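Local coordinates for protein thiamine pyrophosphokinase (PDB 2G9Z) that catalyses the transfer of a pyrophosphate group from ATP to thiamine, giving thiamine diphosphate, as a dimer that uses magnesium ions, at residues Q48-L53 with N245-L250; N64-L69 with S79-C84; I73-I78 with Y208-I213. All blocks are in the same frame, centred on the assembly; numbering follows the deposited sequence.

Contact 1. Residues Q48-L53 with N245-L250; sequences QPFVYL and NDIIFL
I247 meets P49, F50 and Y52 of the 48-53 loop, and two residues further along the same strand F249 adds a second point on P49. The strand pairs with 237-242 on one side and 331-336 on the other. I247 and F249 both direct their CB toward the loop while D246 directs its own away, which puts the loop over one face of the large mixed sheet. D246 serves the opposite direction: its OD2 accepts a hydrogen bond from F217 N of the second subunit. I247 follows and leads with two branches. Its CG1 is anti to the backbone N (chi1 -176°), and the extended chain ends in CD1, which lies 3.4 Å from the backbone atom P49 O and 4.0 Å from P49 CB. The same methyl is 4.0 Å from Y52 CE1, the I247 and Y52 side chains sliding past each other in opposite directions. The other branch, I247 CG2, comes within 3.8 Å of F50 CE1 and meets that ring obliquely. At F249 the aromatic CG lies between the backbone N and the carbonyl carbon (chi1 50°), and the ring presents a face to the proline. P49 CG stands 4.1 Å from the F249 ring centroid, 22° off the normal, which qualifies as a CH-pi contact; the carbon is offset toward the rim, and CZ of F249 is its nearest ring atom.

The loop makes two overlapping type I turns, Q48 to V51 and F50 to L53, consistent with P49, F50 and Y52 facing the strand together. P49 CB sits over the centre of the F50 ring, while F266 stacks on the phenyl group. The side-chain pairs are apolar and buried, with one methyl also lying against a backbone carbonyl; between the two segments the chemistry is that of apolar burial, without polar pairing across.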
loop_
_atom_site.group_PDB
_atom_site.type_symbol
_atom_site.label_atom_id
_atom_site.label_comp_id
_atom_site.label_asym_id
_atom_site.label_seq_id
_atom_site.Cartn_x
_atom_site.Cartn_y
_atom_site.Cartn_z
ATOM N N GLN A 48 11.692 -18.959 -3.776
ATOM C CA GLN A 48 13.052 -18.426 -3.854
ATOM C C GLN A 48 12.928 -17.035 -4.460
ATOM O O GLN A 48 13.219 -16.827 -5.638
ATOM C CB GLN A 48 13.915 -19.310 -4.747
ATOM C CG GLN A 48 14.149 -20.696 -4.191
ATOM C CD GLN A 48 14.838 -21.599 -5.188
ATOM O OE1 GLN A 48 14.230 -22.044 -6.160
ATOM N NE2 GLN A 48 16.117 -21.861 -4.963
ATOM N N PRO A 49 12.505 -16.059 -3.647
ATOM C CA PRO A 49 12.314 -14.668 -4.075
ATOM C C PRO A 49 13.524 -13.940 -4.641
ATOM O O PRO A 49 13.374 -13.052 -5.477
ATOM C CB PRO A 49 11.809 -13.973 -2.808
ATOM C CG PRO A 49 11.311 -15.107 -1.926
ATOM C CD PRO A 49 12.322 -16.179 -2.191
ATOM N N PHE A 50 14.720 -14.324 -4.203
ATOM C CA PHE A 50 15.923 -13.613 -4.618
ATOM C C PHE A 50 16.813 -14.233 -5.682
ATOM O O PHE A 50 17.960 -13.816 -5.847
ATOM C CB PHE A 50 16.746 -13.305 -3.368
ATOM C CG PHE A 50 15.936 -12.693 -2.269
ATOM C CD1 PHE A 50 15.522 -11.365 -2.351
ATOM C CD2 PHE A 50 15.527 -13.456 -1.182
ATOM C CE1 PHE A 50 14.709 -10.810 -1.370
ATOM C CE2 PHE A 50 14.713 -12.906 -0.193
ATOM C CZ PHE A 50 14.303 -11.579 -0.292
ATOM N N VAL A 51 16.293 -15.210 -6.412
ATOM C CA VAL A 51 17.073 -15.836 -7.467
ATOM C C VAL A 51 17.526 -14.791 -8.490
ATOM O O VAL A 51 18.563 -14.953 -9.130
ATOM C CB VAL A 51 16.256 -16.915 -8.208
ATOM C CG1 VAL A 51 17.058 -17.463 -9.379
ATOM C CG2 VAL A 51 15.892 -18.033 -7.254
ATOM N N TYR A 52 16.759 -13.713 -8.633
ATOM C CA TYR A 52 17.103 -12.682 -9.604
ATOM C C TYR A 52 18.285 -11.806 -9.196
ATOM O O TYR A 52 18.803 -11.046 -10.013
ATOM C CB TYR A 52 15.888 -11.792 -9.901
ATOM C CG TYR A 52 15.580 -10.767 -8.834
ATOM C CD1 TYR A 52 14.970 -11.135 -7.631
ATOM C CD2 TYR A 52 15.913 -9.427 -9.022
ATOM C CE1 TYR A 52 14.700 -10.186 -6.644
ATOM C CE2 TYR A 52 15.647 -8.474 -8.047
ATOM C CZ TYR A 52 15.042 -8.856 -6.861
ATOM O OH TYR A 52 14.779 -7.902 -5.900
ATOM N N LEU A 53 18.710 -11.906 -7.941
ATOM C CA LEU A 53 19.835 -11.114 -7.457
ATOM C C LEU A 53 21.126 -11.927 -7.444
ATOM O O LEU A 53 21.108 -13.140 -7.652
ATOM C CB LEU A 53 19.550 -10.592 -6.049
ATOM C CG LEU A 53 18.388 -9.609 -5.902
ATOM C CD1 LEU A 53 18.205 -9.267 -4.436
ATOM C CD2 LEU A 53 18.668 -8.349 -6.720
ATOM N N ASN A 245 11.535 -0.336 -1.932
ATOM C CA ASN A 245 11.807 -0.762 -0.568
ATOM C C ASN A 245 11.830 -2.260 -0.315
ATOM O O ASN A 245 12.546 -2.732 0.573
ATOM C CB ASN A 245 10.775 -0.119 0.353
ATOM C CG ASN A 245 10.713 1.381 0.182
ATOM O OD1 ASN A 245 11.613 2.096 0.617
ATOM N ND2 ASN A 245 9.662 1.863 -0.479
ATOM N N ASP A 246 11.066 -3.013 -1.096
ATOM C CA ASP A 246 10.982 -4.441 -0.859
ATOM C C ASP A 246 10.513 -5.295 -2.030
ATOM O O ASP A 246 10.343 -4.821 -3.151
ATOM C CB ASP A 246 10.024 -4.662 0.316
ATOM C CG ASP A 246 8.736 -3.850 0.176
ATOM O OD1 ASP A 246 8.155 -3.843 -0.930
ATOM O OD2 ASP A 246 8.296 -3.221 1.165
ATOM N N ILE A 247 10.333 -6.577 -1.736
ATOM C CA ILE A 247 9.820 -7.542 -2.689
ATOM C C ILE A 247 8.570 -8.082 -1.999
ATOM O O ILE A 247 8.582 -8.374 -0.795
ATOM C CB ILE A 247 10.820 -8.679 -2.974
ATOM C CG1 ILE A 247 10.254 -9.591 -4.066
ATOM C CG2 ILE A 247 11.121 -9.463 -1.700
ATOM C CD1 ILE A 247 11.281 -10.517 -4.680
ATOM N N ILE A 248 7.491 -8.194 -2.762
ATOM C CA ILE A 248 6.212 -8.634 -2.228
ATOM C C ILE A 248 5.718 -9.839 -3.008
ATOM O O ILE A 248 5.738 -9.848 -4.240
ATOM C CB ILE A 248 5.194 -7.478 -2.326
ATOM C CG1 ILE A 248 5.785 -6.246 -1.633
ATOM C CG2 ILE A 248 3.857 -7.881 -1.711
ATOM C CD1 ILE A 248 4.981 -4.977 -1.822
ATOM N N PHE A 249 5.290 -10.862 -2.283
ATOM C CA PHE A 249 4.818 -12.082 -2.917
ATOM C C PHE A 249 3.779 -12.757 -2.056
ATOM O O PHE A 249 3.481 -12.317 -0.939
ATOM C CB PHE A 249 5.986 -13.045 -3.183
ATOM C CG PHE A 249 6.866 -13.283 -1.992
ATOM C CD1 PHE A 249 7.834 -12.351 -1.626
ATOM C CD2 PHE A 249 6.712 -14.429 -1.215
ATOM C CE1 PHE A 249 8.634 -12.559 -0.501
ATOM C CE2 PHE A 249 7.503 -14.646 -0.092
ATOM C CZ PHE A 249 8.465 -13.709 0.267
ATOM N N LEU A 250 3.234 -13.846 -2.572
ATOM C CA LEU A 250 2.193 -14.545 -1.855
ATOM C C LEU A 250 2.653 -15.849 -1.234
ATOM O O LEU A 250 3.338 -16.648 -1.868
ATOM C CB LEU A 250 1.019 -14.810 -2.805
ATOM C CG LEU A 250 -0.352 -15.116 -2.198
ATOM C CD1 LEU A 250 -0.860 -13.890 -1.456
ATOM C CD2 LEU A 250 -1.331 -15.503 -3.304
#

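Contact 2. Residues N64-L69 with S79-C84; sequences NVLLIL and SLWKKC
L66 of strand 64-68 faces L80, W81 and C84 inside a beta-alpha-beta unit, in which helix 77-81 connects this strand to the parallel strand 86-90. The leucine directs its CB toward the helix; CG is anti to the backbone N (chi1 176°), and beyond it CD1 and CD2 go to different partners. L66 CD1 approaches L80 CD1 at 3.6 Å, the two side chains crossing obliquely. L66 CD2 turns to the indole instead, 4.2 Å from W81 CE3; here the side chains cross at about a right angle, and the methyl meets the ring system obliquely. I68, next on the same strand face, places CD1 4.4 Å from W81 CZ3, a looser touch that extends the apolar patch. The indole is also held outside the unit, by Y118, whose ring meets it edge-to-face.

At the start of the strand the contact involves backbone atoms on both segments. N64 CB lies 3.3 Å from K83 O, and N64 O is 3.5 Å from C84 CA. With the N64 and C84 CA atoms the nearest such pair, these distances show that the chain leaving the helix lies beside the strand. A type I turn from W81 to C84, closed by the bond from C84 N to W81 O, places C84 there. Separately, C84 SG, anti to its own carbonyl carbon (chi1 -65°), lies 3.7 Å from L66 CB.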
loop_
_atom_site.group_PDB
_atom_site.type_symbol
_atom_site.label_atom_id
_atom_site.label_comp_id
_atom_site.label_asym_id
_atom_site.label_seq_id
_atom_site.Cartn_x
_atom_site.Cartn_y
_atom_site.Cartn_z
ATOM N N ASN A 64 10.587 -16.301 -17.150
ATOM C CA ASN A 64 10.605 -15.006 -16.482
ATOM C C ASN A 64 10.064 -13.882 -17.350
ATOM O O ASN A 64 10.474 -13.701 -18.497
ATOM C CB ASN A 64 12.030 -14.657 -16.049
ATOM C CG ASN A 64 12.545 -15.563 -14.950
ATOM O OD1 ASN A 64 13.748 -15.619 -14.694
ATOM N ND2 ASN A 64 11.638 -16.270 -14.286
ATOM N N VAL A 65 9.144 -13.121 -16.772
ATOM C CA VAL A 65 8.521 -11.995 -17.440
ATOM C C VAL A 65 8.734 -10.765 -16.573
ATOM O O VAL A 65 8.661 -10.850 -15.346
ATOM C CB VAL A 65 6.997 -12.200 -17.580
ATOM C CG1 VAL A 65 6.368 -10.985 -18.254
ATOM C CG2 VAL A 65 6.711 -13.470 -18.354
ATOM N N LEU A 66 9.003 -9.633 -17.214
ATOM C CA LEU A 66 9.178 -8.370 -16.511
ATOM C C LEU A 66 8.031 -7.452 -16.920
ATOM O O LEU A 66 7.846 -7.166 -18.105
ATOM C CB LEU A 66 10.511 -7.713 -16.881
ATOM C CG LEU A 66 10.767 -6.327 -16.270
ATOM C CD1 LEU A 66 10.792 -6.435 -14.754
ATOM C CD2 LEU A 66 12.086 -5.763 -16.776
ATOM N N LEU A 67 7.246 -7.013 -15.944
ATOM C CA LEU A 67 6.130 -6.118 -16.209
ATOM C C LEU A 67 6.486 -4.774 -15.594
ATOM O O LEU A 67 6.745 -4.682 -14.394
ATOM C CB LEU A 67 4.846 -6.673 -15.592
ATOM C CG LEU A 67 3.591 -5.798 -15.680
ATOM C CD1 LEU A 67 3.373 -5.306 -17.110
ATOM C CD2 LEU A 67 2.388 -6.614 -15.203
ATOM N N ILE A 68 6.499 -3.732 -16.418
ATOM C CA ILE A 68 6.865 -2.399 -15.953
ATOM C C ILE A 68 5.720 -1.404 -15.933
ATOM O O ILE A 68 5.202 -1.012 -16.981
ATOM C CB ILE A 68 7.997 -1.816 -16.827
ATOM C CG1 ILE A 68 9.156 -2.815 -16.898
ATOM C CG2 ILE A 68 8.462 -0.469 -16.257
ATOM C CD1 ILE A 68 10.213 -2.464 -17.920
ATOM N N LEU A 69 5.323 -0.989 -14.737
ATOM C CA LEU A 69 4.256 -0.014 -14.614
ATOM C C LEU A 69 4.831 1.401 -14.554
ATOM O O LEU A 69 6.045 1.589 -14.607
ATOM C CB LEU A 69 3.377 -0.318 -13.397
ATOM C CG LEU A 69 2.198 -1.243 -13.747
ATOM C CD1 LEU A 69 2.707 -2.551 -14.344
ATOM C CD2 LEU A 69 1.368 -1.512 -12.496
ATOM N N SER A 79 20.051 -5.792 -15.064
ATOM C CA SER A 79 20.309 -7.121 -14.519
ATOM C C SER A 79 19.048 -7.984 -14.559
ATOM O O SER A 79 19.101 -9.163 -14.911
ATOM C CB SER A 79 20.807 -7.017 -13.073
ATOM O OG SER A 79 21.982 -6.228 -12.994
ATOM N N LEU A 80 17.920 -7.385 -14.193
ATOM C CA LEU A 80 16.647 -8.092 -14.177
ATOM C C LEU A 80 16.225 -8.417 -15.608
ATOM O O LEU A 80 15.866 -9.553 -15.922
ATOM C CB LEU A 80 15.575 -7.225 -13.507
ATOM C CG LEU A 80 14.533 -7.930 -12.630
ATOM C CD1 LEU A 80 13.419 -6.948 -12.299
ATOM C CD2 LEU A 80 13.972 -9.144 -13.335
ATOM N N TRP A 81 16.275 -7.403 -16.467
ATOM C CA TRP A 81 15.904 -7.543 -17.875
ATOM C C TRP A 81 16.606 -8.741 -18.503
ATOM O O TRP A 81 15.974 -9.580 -19.142
ATOM C CB TRP A 81 16.279 -6.263 -18.626
ATOM C CG TRP A 81 15.837 -6.203 -20.064
ATOM C CD1 TRP A 81 16.275 -6.982 -21.093
ATOM C CD2 TRP A 81 14.893 -5.284 -20.628
ATOM N NE1 TRP A 81 15.666 -6.605 -22.270
ATOM C CE2 TRP A 81 14.813 -5.563 -22.012
ATOM C CE3 TRP A 81 14.108 -4.249 -20.099
ATOM C CZ2 TRP A 81 13.978 -4.844 -22.876
ATOM C CZ3 TRP A 81 13.277 -3.531 -20.958
ATOM C CH2 TRP A 81 13.221 -3.834 -22.335
ATOM N N LYS A 82 17.916 -8.820 -18.308
ATOM C CA LYS A 82 18.711 -9.902 -18.872
ATOM C C LYS A 82 18.309 -11.290 -18.386
ATOM O O LYS A 82 18.740 -12.298 -18.947
ATOM C CB LYS A 82 20.195 -9.662 -18.586
ATOM C CG LYS A 82 20.773 -8.471 -19.343
ATOM C CD LYS A 82 22.269 -8.308 -19.090
ATOM C CE LYS A 82 22.868 -7.254 -20.018
ATOM N NZ LYS A 82 24.353 -7.148 -19.887
ATOM N N LYS A 83 17.486 -11.347 -17.346
ATOM C CA LYS A 83 17.042 -12.628 -16.817
ATOM C C LYS A 83 15.623 -12.938 -17.269
ATOM O O LYS A 83 15.088 -14.008 -16.976
ATOM C CB LYS A 83 17.103 -12.623 -15.290
ATOM C CG LYS A 83 18.514 -12.566 -14.728
ATOM C CD LYS A 83 18.500 -12.498 -13.210
ATOM C CE LYS A 83 19.907 -12.536 -12.640
ATOM N NZ LYS A 83 20.583 -13.827 -12.943
ATOM N N CYS A 84 15.017 -12.000 -17.991
ATOM C CA CYS A 84 13.653 -12.182 -18.459
ATOM C C CYS A 84 13.521 -12.497 -19.941
ATOM O O CYS A 84 14.217 -11.937 -20.792
ATOM C CB CYS A 84 12.813 -10.949 -18.120
ATOM S SG CYS A 84 12.604 -10.698 -16.347
#

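Contact 3. Residues I73-I78 with Y208-I213; sequences ITIDLI and YVLNAI
The seam between strand 205-210, in the parallel part of the mixed sheet, and the turn leading into helix 77-81 is filled by L210, which meets I73, I75 and L77. I75 is its nearest partner. The two side chains reach toward each other tip to tip, and I75 CD1 ends 3.3 Å from L210 CD2 and 3.6 Å from L210 CD1; the first separation is shorter than usual van der Waals contact, so packing here is tight. I75 CG1 stands between its backbone N and carbonyl carbon (chi1 67°), from where the chain extends to the leucine fork.

The other two apolar partners touch L210 CD1. L77 CD1 is 3.9 Å away, with the side chains crossing obliquely, and I73 CG2 makes a looser approach at 4.5 Å. L77 is the first residue of the helix, and D76 just before it is the N-cap; its side chain caps a backbone N past the segment, while its OD2 hydrogen-bonds S79 OG. Thus the leucine packs against the very start of the helix.

Immediately after the strand, N211 turns with a left-handed backbone conformation (phi 65°). Its side chain crosses I73 at about a right angle, with ND2 3.7 Å from I73 CG1. That is a packing contact: the polar partner of ND2 is L69 O, so the amide ties together the residues that follow strands 205-210 and 64-68. The N211 side chain is about 12 Å from the bound imidodiphosphate analogue of thiamine diphosphate. Across the sheet the strands run 144-147, 122-125, 86-90, 64-68, 205-210, 237-242, the chain reversing its direction of travel between 64-68 and 205-210; helices 77-81 and 155-170 cover opposite faces of strand 64-68, as in a Rossmann-like alpha/beta fold.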
loop_
_atom_site.group_PDB
_atom_site.type_symbol
_atom_site.label_atom_id
_atom_site.label_comp_id
_atom_site.label_asym_id
_atom_site.label_seq_id
_atom_site.Cartn_x
_atom_site.Cartn_y
_atom_site.Cartn_z
ATOM N N ILE A 73 11.995 4.125 -12.326
ATOM C CA ILE A 73 12.684 2.870 -12.053
ATOM C C ILE A 73 13.966 3.106 -11.262
ATOM O O ILE A 73 14.903 3.738 -11.750
ATOM C CB ILE A 73 13.005 2.128 -13.367
ATOM C CG1 ILE A 73 11.694 1.776 -14.081
ATOM C CG2 ILE A 73 13.817 0.872 -13.075
ATOM C CD1 ILE A 73 11.864 1.040 -15.388
ATOM N N THR A 74 13.996 2.575 -10.041
ATOM C CA THR A 74 15.133 2.746 -9.143
ATOM C C THR A 74 16.007 1.506 -8.954
ATOM O O THR A 74 17.068 1.584 -8.335
ATOM C CB THR A 74 14.653 3.199 -7.751
ATOM O OG1 THR A 74 13.907 2.139 -7.135
ATOM C CG2 THR A 74 13.757 4.424 -7.873
ATOM N N ILE A 75 15.567 0.367 -9.477
ATOM C CA ILE A 75 16.332 -0.867 -9.341
ATOM C C ILE A 75 17.349 -1.037 -10.461
ATOM O O ILE A 75 17.452 -0.203 -11.363
ATOM C CB ILE A 75 15.422 -2.112 -9.377
ATOM C CG1 ILE A 75 14.796 -2.249 -10.767
ATOM C CG2 ILE A 75 14.347 -2.003 -8.310
ATOM C CD1 ILE A 75 14.270 -3.633 -11.075
ATOM N N ASP A 76 18.095 -2.134 -10.394
ATOM C CA ASP A 76 19.087 -2.458 -11.407
ATOM C C ASP A 76 18.318 -3.131 -12.544
ATOM O O ASP A 76 18.330 -4.356 -12.685
ATOM C CB ASP A 76 20.131 -3.417 -10.836
ATOM C CG ASP A 76 21.218 -3.761 -11.836
ATOM O OD1 ASP A 76 21.048 -3.463 -13.039
ATOM O OD2 ASP A 76 22.243 -4.340 -11.416
ATOM N N LEU A 77 17.649 -2.307 -13.343
ATOM C CA LEU A 77 16.838 -2.765 -14.463
ATOM C C LEU A 77 17.526 -3.740 -15.407
ATOM O O LEU A 77 16.992 -4.811 -15.697
ATOM C CB LEU A 77 16.340 -1.559 -15.262
ATOM C CG LEU A 77 15.406 -1.862 -16.435
ATOM C CD1 LEU A 77 14.133 -2.533 -15.924
ATOM C CD2 LEU A 77 15.078 -0.572 -17.162
ATOM N N ILE A 78 18.709 -3.372 -15.888
ATOM C CA ILE A 78 19.441 -4.219 -16.826
ATOM C C ILE A 78 19.693 -5.641 -16.335
ATOM O O ILE A 78 19.564 -6.593 -17.103
ATOM C CB ILE A 78 20.784 -3.560 -17.234
ATOM C CG1 ILE A 78 20.528 -2.456 -18.267
ATOM C CG2 ILE A 78 21.726 -4.598 -17.842
ATOM C CD1 ILE A 78 19.549 -1.390 -17.821
ATOM N N TYR A 208 7.900 -10.661 -12.699
ATOM C CA TYR A 208 8.492 -9.641 -11.847
ATOM C C TYR A 208 7.794 -8.346 -12.233
ATOM O O TYR A 208 7.829 -7.940 -13.397
ATOM C CB TYR A 208 9.996 -9.553 -12.111
ATOM C CG TYR A 208 10.747 -10.782 -11.648
ATOM C CD1 TYR A 208 10.962 -11.018 -10.292
ATOM C CD2 TYR A 208 11.205 -11.730 -12.561
ATOM C CE1 TYR A 208 11.616 -12.170 -9.852
ATOM C CE2 TYR A 208 11.859 -12.887 -12.133
ATOM C CZ TYR A 208 12.059 -13.099 -10.777
ATOM O OH TYR A 208 12.699 -14.242 -10.347
ATOM N N VAL A 209 7.139 -7.710 -11.267
ATOM C CA VAL A 209 6.417 -6.472 -11.536
ATOM C C VAL A 209 7.072 -5.255 -10.880
ATOM O O VAL A 209 7.289 -5.237 -9.665
ATOM C CB VAL A 209 4.953 -6.566 -11.033
ATOM C CG1 VAL A 209 4.186 -5.304 -11.415
ATOM C CG2 VAL A 209 4.273 -7.808 -11.605
ATOM N N LEU A 210 7.384 -4.242 -11.684
ATOM C CA LEU A 210 7.982 -3.001 -11.175
ATOM C C LEU A 210 6.969 -1.855 -11.165
ATOM O O LEU A 210 6.111 -1.772 -12.045
ATOM C CB LEU A 210 9.166 -2.567 -12.048
ATOM C CG LEU A 210 10.383 -3.481 -12.148
ATOM C CD1 LEU A 210 11.398 -2.865 -13.109
ATOM C CD2 LEU A 210 10.988 -3.680 -10.763
ATOM N N ASN A 211 7.067 -0.986 -10.159
ATOM C CA ASN A 211 6.212 0.200 -10.049
ATOM C C ASN A 211 4.710 0.001 -9.835
ATOM O O ASN A 211 3.919 0.911 -10.109
ATOM C CB ASN A 211 6.422 1.087 -11.285
ATOM C CG ASN A 211 7.893 1.347 -11.574
ATOM O OD1 ASN A 211 8.678 1.607 -10.658
ATOM N ND2 ASN A 211 8.272 1.285 -12.852
ATOM N N ALA A 212 4.309 -1.164 -9.342
ATOM C CA ALA A 212 2.892 -1.442 -9.107
ATOM C C ALA A 212 2.493 -1.123 -7.669
ATOM O O ALA A 212 1.307 -1.062 -7.337
ATOM C CB ALA A 212 2.591 -2.905 -9.410
ATOM N N ILE A 213 3.498 -0.926 -6.825
ATOM C CA ILE A 213 3.288 -0.622 -5.417
ATOM C C ILE A 213 3.931 0.721 -5.092
ATOM O O ILE A 213 4.901 1.119 -5.736
ATOM C CB ILE A 213 3.949 -1.704 -4.517
ATOM C CG1 ILE A 213 3.436 -3.094 -4.900
ATOM C CG2 ILE A 213 3.683 -1.402 -3.047
ATOM C CD1 ILE A 213 1.945 -3.302 -4.670
#

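In the fold
All three contacts reach the ten-stranded mixed sheet, with centres 8 Å (contacts 2 and 3), 11 Å (1 and 3) and 13 Å (1 and 2) apart. Along the chain, 48-53 comes first and 245-250 last, so contacts 2 and 3 are nested inside the loop that contact 1 closes, while their own segments alternate. Contacts 2 and 3 share helix 77-81 and use the neighbouring strands 64-68 and 205-210, joined by probable hydrogen bonds from Y208 N to V65 O and from L67 N to Y208 O. Y52 packs on L80 and Y208, linking contact 1 to both. Contacts 2 and 3 pack the 64-84 region on the parallel strands; contact 1 brings 48-53 onto the first antiparallel strand.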